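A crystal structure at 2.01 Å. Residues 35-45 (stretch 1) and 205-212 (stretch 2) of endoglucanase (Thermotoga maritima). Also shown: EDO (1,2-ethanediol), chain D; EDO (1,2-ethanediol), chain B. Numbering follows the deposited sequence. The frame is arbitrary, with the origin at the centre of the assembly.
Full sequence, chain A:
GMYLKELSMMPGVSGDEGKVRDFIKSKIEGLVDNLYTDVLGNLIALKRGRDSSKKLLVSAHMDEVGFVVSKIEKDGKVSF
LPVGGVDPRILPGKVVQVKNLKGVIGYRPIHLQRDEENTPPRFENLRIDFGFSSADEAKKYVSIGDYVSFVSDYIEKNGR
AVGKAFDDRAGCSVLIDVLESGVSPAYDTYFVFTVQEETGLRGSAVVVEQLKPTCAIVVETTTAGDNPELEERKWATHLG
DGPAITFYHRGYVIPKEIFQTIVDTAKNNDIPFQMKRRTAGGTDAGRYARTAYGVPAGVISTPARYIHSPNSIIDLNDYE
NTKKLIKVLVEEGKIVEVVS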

# COMPACT_ATOMS: atom_id res chain seq x y z
N LEU A 35 -20.03 5.02 -0.15
CA LEU A 35 -18.76 4.93 0.54
C LEU A 35 -18.99 4.70 2.02
O LEU A 35 -19.68 5.49 2.67
CB LEU A 35 -17.99 6.24 0.37
CG LEU A 35 -16.62 6.32 1.02
CD1 LEU A 35 -15.64 5.41 0.30
CD2 LEU A 35 -16.12 7.73 0.96
N TYR A 36 -18.42 3.63 2.57
CA TYR A 36 -18.54 3.39 4.00
C TYR A 36 -17.34 2.66 4.56
O TYR A 36 -16.56 2.08 3.81
CB TYR A 36 -19.83 2.61 4.31
CG TYR A 36 -19.82 1.18 3.80
CD1 TYR A 36 -20.22 0.89 2.50
CD2 TYR A 36 -19.41 0.13 4.62
CE1 TYR A 36 -20.21 -0.41 2.02
CE2 TYR A 36 -19.40 -1.17 4.16
CZ TYR A 36 -19.80 -1.44 2.86
OH TYR A 36 -19.78 -2.74 2.40
N THR A 37 -17.18 2.72 5.87
CA THR A 37 -16.14 2.00 6.57
C THR A 37 -16.79 0.76 7.19
O THR A 37 -17.73 0.88 7.99
CB THR A 37 -15.51 2.88 7.68
OG1 THR A 37 -14.87 4.01 7.09
CG2 THR A 37 -14.49 2.10 8.48
N ASP A 38 -16.32 -0.43 6.82
CA ASP A 38 -16.89 -1.65 7.39
C ASP A 38 -16.46 -1.76 8.85
O ASP A 38 -15.76 -0.88 9.34
CB ASP A 38 -16.54 -2.91 6.59
CG ASP A 38 -15.08 -3.33 6.71
OD1 ASP A 38 -14.31 -2.72 7.50
OD2 ASP A 38 -14.70 -4.30 6.02
N VAL A 39 -16.85 -2.84 9.53
CA VAL A 39 -16.56 -3.00 10.97
C VAL A 39 -15.07 -3.15 11.35
O VAL A 39 -14.69 -2.83 12.47
CB VAL A 39 -17.46 -4.11 11.62
CG1 VAL A 39 -17.17 -5.47 11.00
CG2 VAL A 39 -17.30 -4.15 13.15
N LEU A 40 -14.23 -3.62 10.43
CA LEU A 40 -12.80 -3.79 10.72
C LEU A 40 -11.99 -2.53 10.42
O LEU A 40 -10.87 -2.34 10.91
CB LEU A 40 -12.24 -4.97 9.93
CG LEU A 40 -13.03 -6.26 10.13
CD1 LEU A 40 -12.81 -7.22 8.97
CD2 LEU A 40 -12.70 -6.91 11.49
N GLY A 41 -12.57 -1.65 9.60
CA GLY A 41 -11.92 -0.40 9.27
C GLY A 41 -11.61 -0.22 7.80
O GLY A 41 -11.01 0.79 7.41
N ASN A 42 -11.98 -1.21 6.99
CA ASN A 42 -11.76 -1.15 5.56
C ASN A 42 -12.64 -0.07 4.99
O ASN A 42 -13.79 0.06 5.39
CB ASN A 42 -12.16 -2.46 4.86
CG ASN A 42 -11.34 -3.64 5.31
OD1 ASN A 42 -10.11 -3.60 5.33
ND2 ASN A 42 -12.02 -4.72 5.65
N LEU A 43 -12.11 0.67 4.03
CA LEU A 43 -12.88 1.71 3.37
C LEU A 43 -13.39 1.10 2.10
O LEU A 43 -12.60 0.64 1.29
CB LEU A 43 -12.01 2.93 3.08
CG LEU A 43 -12.70 4.13 2.40
CD1 LEU A 43 -13.82 4.67 3.27
CD2 LEU A 43 -11.66 5.18 2.16
N ILE A 44 -14.71 1.09 1.92
CA ILE A 44 -15.34 0.46 0.77
C ILE A 44 -16.07 1.50 -0.05
O ILE A 44 -17.01 2.14 0.43
CB ILE A 44 -16.32 -0.65 1.24
CG1 ILE A 44 -15.59 -1.62 2.17
CG2 ILE A 44 -16.99 -1.35 0.05
CD1 ILE A 44 -16.39 -2.82 2.55
N ALA A 45 -15.62 1.67 -1.28
CA ALA A 45 -16.20 2.65 -2.17
C ALA A 45 -16.84 1.89 -3.29
O ALA A 45 -16.25 0.94 -3.79
CB ALA A 45 -15.11 3.56 -2.71
N ALA A 205 -12.06 -12.74 4.76
CA ALA A 205 -13.17 -13.67 4.66
C ALA A 205 -14.44 -12.83 4.85
O ALA A 205 -15.51 -13.16 4.34
CB ALA A 205 -13.07 -14.74 5.73
N VAL A 206 -14.26 -11.73 5.57
CA VAL A 206 -15.32 -10.76 5.86
C VAL A 206 -15.67 -9.92 4.63
O VAL A 206 -16.82 -9.90 4.21
CB VAL A 206 -14.94 -9.87 7.10
CG1 VAL A 206 -15.90 -8.69 7.27
CG2 VAL A 206 -14.89 -10.71 8.37
N VAL A 207 -14.69 -9.24 4.03
CA VAL A 207 -14.93 -8.38 2.87
C VAL A 207 -15.55 -9.15 1.70
O VAL A 207 -16.47 -8.67 1.04
CB VAL A 207 -13.65 -7.62 2.46
CG1 VAL A 207 -13.89 -6.69 1.28
CG2 VAL A 207 -13.16 -6.81 3.64
N VAL A 208 -15.06 -10.36 1.46
CA VAL A 208 -15.59 -11.22 0.42
C VAL A 208 -16.98 -11.75 0.78
O VAL A 208 -17.85 -11.82 -0.08
CB VAL A 208 -14.60 -12.34 0.05
CG1 VAL A 208 -15.31 -13.61 -0.42
CG2 VAL A 208 -13.63 -11.83 -0.99
N GLU A 209 -17.19 -12.11 2.05
CA GLU A 209 -18.49 -12.58 2.48
C GLU A 209 -19.53 -11.47 2.40
O GLU A 209 -20.68 -11.73 2.06
CB GLU A 209 -18.45 -13.18 3.90
N GLN A 210 -19.14 -10.23 2.71
CA GLN A 210 -20.07 -9.11 2.67
C GLN A 210 -20.33 -8.63 1.23
O GLN A 210 -21.46 -8.26 0.93
CB GLN A 210 -19.68 -7.95 3.62
CG GLN A 210 -18.36 -7.20 3.30
CD GLN A 210 -18.09 -5.93 4.16
OE1 GLN A 210 -17.09 -5.86 4.91
NE2 GLN A 210 -18.97 -4.92 4.05
N LEU A 211 -19.33 -8.64 0.35
CA LEU A 211 -19.54 -8.12 -1.02
C LEU A 211 -19.81 -9.19 -2.06
O LEU A 211 -20.35 -8.88 -3.12
CB LEU A 211 -18.36 -7.26 -1.47
CG LEU A 211 -17.99 -6.04 -0.63
CD1 LEU A 211 -16.73 -5.40 -1.20
CD2 LEU A 211 -19.13 -5.03 -0.54
N LYS A 212 -19.42 -10.43 -1.78
CA LYS A 212 -19.62 -11.52 -2.73
C LYS A 212 -19.25 -11.13 -4.18
O LYS A 212 -20.10 -11.13 -5.06
CB LYS A 212 -21.06 -12.06 -2.64
CG LYS A 212 -21.36 -12.78 -1.32
CD LYS A 212 -22.76 -13.39 -1.28
C1 EDO D . -9.61 -7.32 4.59
O1 EDO D . -8.93 -6.82 5.75
C2 EDO D . -8.62 -7.57 3.45
O2 EDO D . -9.33 -7.87 2.24
C1 EDO B . -20.00 -0.67 10.91
O1 EDO B . -18.94 0.25 11.18
C2 EDO B . -20.65 -0.32 9.57
O2 EDO B . -21.07 -1.53 8.92

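The contact between the two stretches is modest, burying 319 Å² in total, and sets one face of the helix 205-211 against a hairpin whose strands, 35-37 and 43-45, are paired through Tyr36 and Ile44 (N of Tyr36 to O of Ile44, 3.0 Å; N of Ile44 to O of Tyr36, 2.8 Å). Val206, Val207, Gln210 and Leu211 all point toward the hairpin, as the i, i+1, i+4, i+5 spacing of a helix allows.

Gln210 covers the most surface. Its extended side chain reaches the hairpin, where the terminal amide lies among Tyr36, Asp38 and Ile44. The tyrosine meets it by its ring edge, at the hydroxyl end. The orientation of this amide is uncertain, so its individual polar contacts are not assigned.

Ile44, buried and directed toward the helix, supplies the largest share from the hairpin. Besides lying against the Gln210 amide, it packs on Leu211, with CG2 of Ile44 4.2 Å from CD1 of Leu211. The same leucine also touches the tyrosine, its CD2 lying 3.8 Å from OH of Tyr36.

Val206 and Val207 extend the contact to the turn. CG1 of Val206 meets CD1 of Leu40 at 3.8 Å, an apolar contact at the exposed margin. Val207, by contrast, is buried against a polar surface: its CG2 approaches ND2 of Asn42 at 3.1 Å and OD2 of Asp38 at 3.8 Å. That surface is held by the turn itself. OD1 of Asp38 accepts hydrogen bonds from N of Gly41 (2.9 Å) and N of Asn42 (2.8 Å), while OD2 of Asp38 accepts one from ND2 of Asn42 (2.7 Å). Asp38 thus ties the turn together internally while also facing the helix. Gly41, with phi of 118°, adopts a backbone conformation in which a CB would be jammed against the carbonyl O of Leu40.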